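Glycogen synthase (PDB 6GNF) belongs to the GT-B glycosyltransferases and binds ADP and a glycan in the cleft between its two domains. Local coordinates at residues A[28-33]-A[119-124]. Numbering follows the deposited sequence.
Sequences STEVAP and KLYGPK. With GLC (alpha-D-glucopyranose), chain D.
L120 opens the contact from the 119-124 side, its CD2 methyl lying 3.8 Å from CG of E30, with the two side chains at about a right angle. The same methyl lies near the carbonyl oxygen of T29, and CB of L120 sits over the centre of the next residue's ring, so that this leucine packs both against the 28-33 loop and against Y121. Y121 carries the polar part. With CG anti to its own carbonyl carbon (chi1 -54°), the side chain reaches back to the other loop, and its hydroxyl is gripped by two hydrogen bonds, both partners lying at the ring edge near its plane. OG1 of T29 donates to OH of Y121 over 2.7 Å, and OH of Y121 in turn donates to OE2 of E30 over 2.8 Å, so the hydroxyl accepts one bond and donates the other. OE2 is met on its anti side, 20° out of the carboxylate plane, and also bonds T37; the carboxylate and ring planes are 47° apart. The two bonds hold the hydroxyl end, while L120 CB and the glucose cover the two faces of the ring: GLC C2 stands 3.9 Å above its plane, displaced toward the rim, on the face opposite L120 CB. Y121 thus forms part of the glycan pocket, where T37 and W172 hydrogen-bond the same sugar, while the E30 side chain also lies about 4 Å from a bound AC1, a dideoxy amino-sugar unit. The 28-33 loop leads from strand 23-27 of the N-terminal domain's mixed sheet into helix 39-54, whose L40 touches T29 and E30; the 119-124 loop runs between helices 107-110 and 132-144, and F136 of the latter packs on both T29 and Y121.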
ATOM      1  N   SER A  28      -2.235   5.958  10.729  1.00 45.11           N
ATOM      2  CA  SER A  28      -2.502   5.852   9.299  1.00 46.03           C
ATOM      3  C   SER A  28      -3.948   6.134   8.974  1.00 44.75           C
ATOM      4  O   SER A  28      -4.793   6.193   9.853  1.00 45.01           O
ATOM      5  CB  SER A  28      -2.125   4.462   8.759  1.00 49.10           C
ATOM      6  OG  SER A  28      -2.952   3.445   9.230  1.00 53.91           O
ATOM      7  N   THR A  29      -4.230   6.220   7.683  1.00 45.54           N
ATOM      8  CA  THR A  29      -5.604   6.338   7.197  1.00 45.92           C
ATOM      9  C   THR A  29      -6.279   4.980   7.044  1.00 45.50           C
ATOM     10  O   THR A  29      -7.486   4.927   6.902  1.00 47.40           O
ATOM     11  CB  THR A  29      -5.634   7.037   5.830  1.00 47.31           C
ATOM     12  OG1 THR A  29      -4.632   6.444   4.990  1.00 47.97           O
ATOM     13  CG2 THR A  29      -5.310   8.486   5.988  1.00 48.37           C
ATOM     14  N   GLU A  30      -5.494   3.900   7.034  1.00 46.88           N
ATOM     15  CA  GLU A  30      -6.014   2.573   6.732  1.00 48.21           C
ATOM     16  C   GLU A  30      -5.518   1.553   7.739  1.00 48.16           C
ATOM     17  O   GLU A  30      -4.326   1.502   8.023  1.00 46.94           O
ATOM     18  CB  GLU A  30      -5.518   2.111   5.366  1.00 49.12           C
ATOM     19  CG  GLU A  30      -6.212   2.726   4.176  1.00 50.91           C
ATOM     20  CD  GLU A  30      -5.656   2.220   2.850  1.00 51.71           C
ATOM     21  OE1 GLU A  30      -5.268   1.028   2.737  1.00 50.92           O
ATOM     22  OE2 GLU A  30      -5.612   3.043   1.913  1.00 49.66           O
ATOM     23  N   VAL A  31      -6.425   0.702   8.213  1.00 49.20           N
ATOM     24  CA  VAL A  31      -6.061  -0.477   9.006  1.00 48.75           C
ATOM     25  C   VAL A  31      -6.979  -1.629   8.604  1.00 48.67           C
ATOM     26  O   VAL A  31      -8.165  -1.614   8.908  1.00 50.51           O
ATOM     27  CB  VAL A  31      -6.212  -0.238  10.532  1.00 48.07           C
ATOM     28  CG1 VAL A  31      -5.786  -1.481  11.302  1.00 51.22           C
ATOM     29  CG2 VAL A  31      -5.396   0.959  10.986  1.00 46.44           C
ATOM     30  N   ALA A  32      -6.434  -2.615   7.905  1.00 48.59           N
ATOM     31  CA  ALA A  32      -7.225  -3.775   7.513  1.00 49.86           C
ATOM     32  C   ALA A  32      -7.610  -4.554   8.763  1.00 49.61           C
ATOM     33  O   ALA A  32      -6.877  -4.544   9.745  1.00 49.51           O
ATOM     34  CB  ALA A  32      -6.436  -4.672   6.562  1.00 49.44           C
ATOM     35  N   PRO A  33      -8.773  -5.230   8.738  1.00 50.46           N
ATOM     36  CA  PRO A  33      -9.755  -5.286   7.657  1.00 51.08           C
ATOM     37  C   PRO A  33     -10.817  -4.182   7.742  1.00 50.73           C
ATOM     38  O   PRO A  33     -11.741  -4.153   6.957  1.00 53.35           O
ATOM     39  CB  PRO A  33     -10.392  -6.660   7.857  1.00 52.56           C
ATOM     40  CG  PRO A  33     -10.348  -6.870   9.340  1.00 52.02           C
ATOM     41  CD  PRO A  33      -9.169  -6.091   9.867  1.00 51.22           C
ATOM     42  N   LYS A 119     -14.425   5.211  -0.676  1.00 87.65           N
ATOM     43  CA  LYS A 119     -14.263   6.663  -0.785  1.00 86.02           C
ATOM     44  C   LYS A 119     -13.617   7.277   0.465  1.00 78.40           C
ATOM     45  O   LYS A 119     -14.133   8.233   1.055  1.00 73.98           O
ATOM     46  CB  LYS A 119     -15.614   7.321  -1.098  1.00 89.27           C
ATOM     47  CG  LYS A 119     -16.229   6.823  -2.397  1.00 92.72           C
ATOM     48  CD  LYS A 119     -17.725   7.063  -2.450  1.00 96.62           C
ATOM     49  CE  LYS A 119     -18.338   6.337  -3.634  1.00100.42           C
ATOM     50  NZ  LYS A 119     -19.813   6.526  -3.707  1.00105.16           N
ATOM     51  N   LEU A 120     -12.487   6.697   0.858  1.00 73.35           N
ATOM     52  CA  LEU A 120     -11.670   7.220   1.950  1.00 73.34           C
ATOM     53  C   LEU A 120     -11.036   8.578   1.592  1.00 72.01           C
ATOM     54  O   LEU A 120     -11.018   9.492   2.417  1.00 68.46           O
ATOM     55  CB  LEU A 120     -10.559   6.226   2.334  1.00 74.53           C
ATOM     56  CG  LEU A 120     -10.912   5.061   3.270  1.00 76.99           C
ATOM     57  CD1 LEU A 120     -12.042   4.189   2.734  1.00 80.50           C
ATOM     58  CD2 LEU A 120      -9.669   4.224   3.530  1.00 74.83           C
ATOM     59  N   TYR A 121     -10.528   8.701   0.361  1.00 69.65           N
ATOM     60  CA  TYR A 121      -9.741   9.876  -0.053  1.00 69.23           C
ATOM     61  C   TYR A 121     -10.495  10.858  -0.959  1.00 69.81           C
ATOM     62  O   TYR A 121     -10.086  12.013  -1.092  1.00 66.71           O
ATOM     63  CB  TYR A 121      -8.439   9.425  -0.729  1.00 67.01           C
ATOM     64  CG  TYR A 121      -7.649   8.466   0.131  1.00 66.86           C
ATOM     65  CD1 TYR A 121      -7.043   8.888   1.312  1.00 63.45           C
ATOM     66  CD2 TYR A 121      -7.535   7.126  -0.214  1.00 67.06           C
ATOM     67  CE1 TYR A 121      -6.342   8.003   2.121  1.00 62.28           C
ATOM     68  CE2 TYR A 121      -6.829   6.242   0.584  1.00 66.65           C
ATOM     69  CZ  TYR A 121      -6.239   6.682   1.751  1.00 63.30           C
ATOM     70  OH  TYR A 121      -5.546   5.781   2.526  1.00 60.06           O
ATOM     71  N   GLY A 122     -11.583  10.404  -1.579  1.00 70.64           N
ATOM     72  CA  GLY A 122     -12.419  11.267  -2.415  1.00 74.24           C
ATOM     73  C   GLY A 122     -13.639  10.544  -2.964  1.00 76.37           C
ATOM     74  O   GLY A 122     -13.773   9.337  -2.793  1.00 77.60           O
ATOM     75  N   PRO A 123     -14.545  11.280  -3.628  1.00 82.04           N
ATOM     76  CA  PRO A 123     -15.776  10.684  -4.165  1.00 86.76           C
ATOM     77  C   PRO A 123     -15.561   9.796  -5.410  1.00 90.63           C
ATOM     78  O   PRO A 123     -16.097   8.688  -5.471  1.00 92.28           O
ATOM     79  CB  PRO A 123     -16.647  11.907  -4.493  1.00 87.40           C
ATOM     80  CG  PRO A 123     -15.689  13.027  -4.711  1.00 86.32           C
ATOM     81  CD  PRO A 123     -14.454  12.728  -3.905  1.00 83.94           C
ATOM     82  N   LYS A 124     -14.785  10.289  -6.374  1.00 95.25           N
ATOM     83  CA  LYS A 124     -14.476   9.559  -7.615  1.00 99.37           C
ATOM     84  C   LYS A 124     -13.172   8.755  -7.460  1.00 99.49           C
ATOM     85  O   LYS A 124     -12.616   8.685  -6.363  1.00 99.46           O
ATOM     86  CB  LYS A 124     -14.362  10.544  -8.793  1.00101.59           C
ATOM     87  CG  LYS A 124     -15.602  10.673  -9.659  1.00103.28           C
ATOM     88  CD  LYS A 124     -15.272  11.453 -10.925  1.00105.35           C
ATOM     89  CE  LYS A 124     -16.470  11.567 -11.848  1.00109.57           C
ATOM     90  NZ  LYS A 124     -17.579  12.338 -11.222  1.00111.92           N
TER
HETATM   91  C1  GLC D   2      -5.046   8.484  -3.067  1.00 63.66           C
HETATM   92  C2  GLC D   2      -4.252   8.719  -1.772  1.00 61.89           C
HETATM   93  C3  GLC D   2      -3.093   7.728  -1.696  1.00 61.77           C
HETATM   94  C4  GLC D   2      -3.622   6.301  -1.810  1.00 61.78           C
HETATM   95  C5  GLC D   2      -4.365   6.160  -3.145  1.00 61.14           C
HETATM   96  C6  GLC D   2      -4.886   4.743  -3.427  1.00 60.16           C
HETATM   97  O2  GLC D   2      -3.724  10.049  -1.724  1.00 56.57           O
HETATM   98  O3  GLC D   2      -2.350   7.886  -0.488  1.00 56.20           O
HETATM   99  O4  GLC D   2      -2.503   5.411  -1.718  1.00 59.14           O
HETATM  100  O5  GLC D   2      -5.447   7.106  -3.170  1.00 62.57           O
HETATM  101  O6  GLC D   2      -5.843   4.310  -2.447  1.00 61.92           O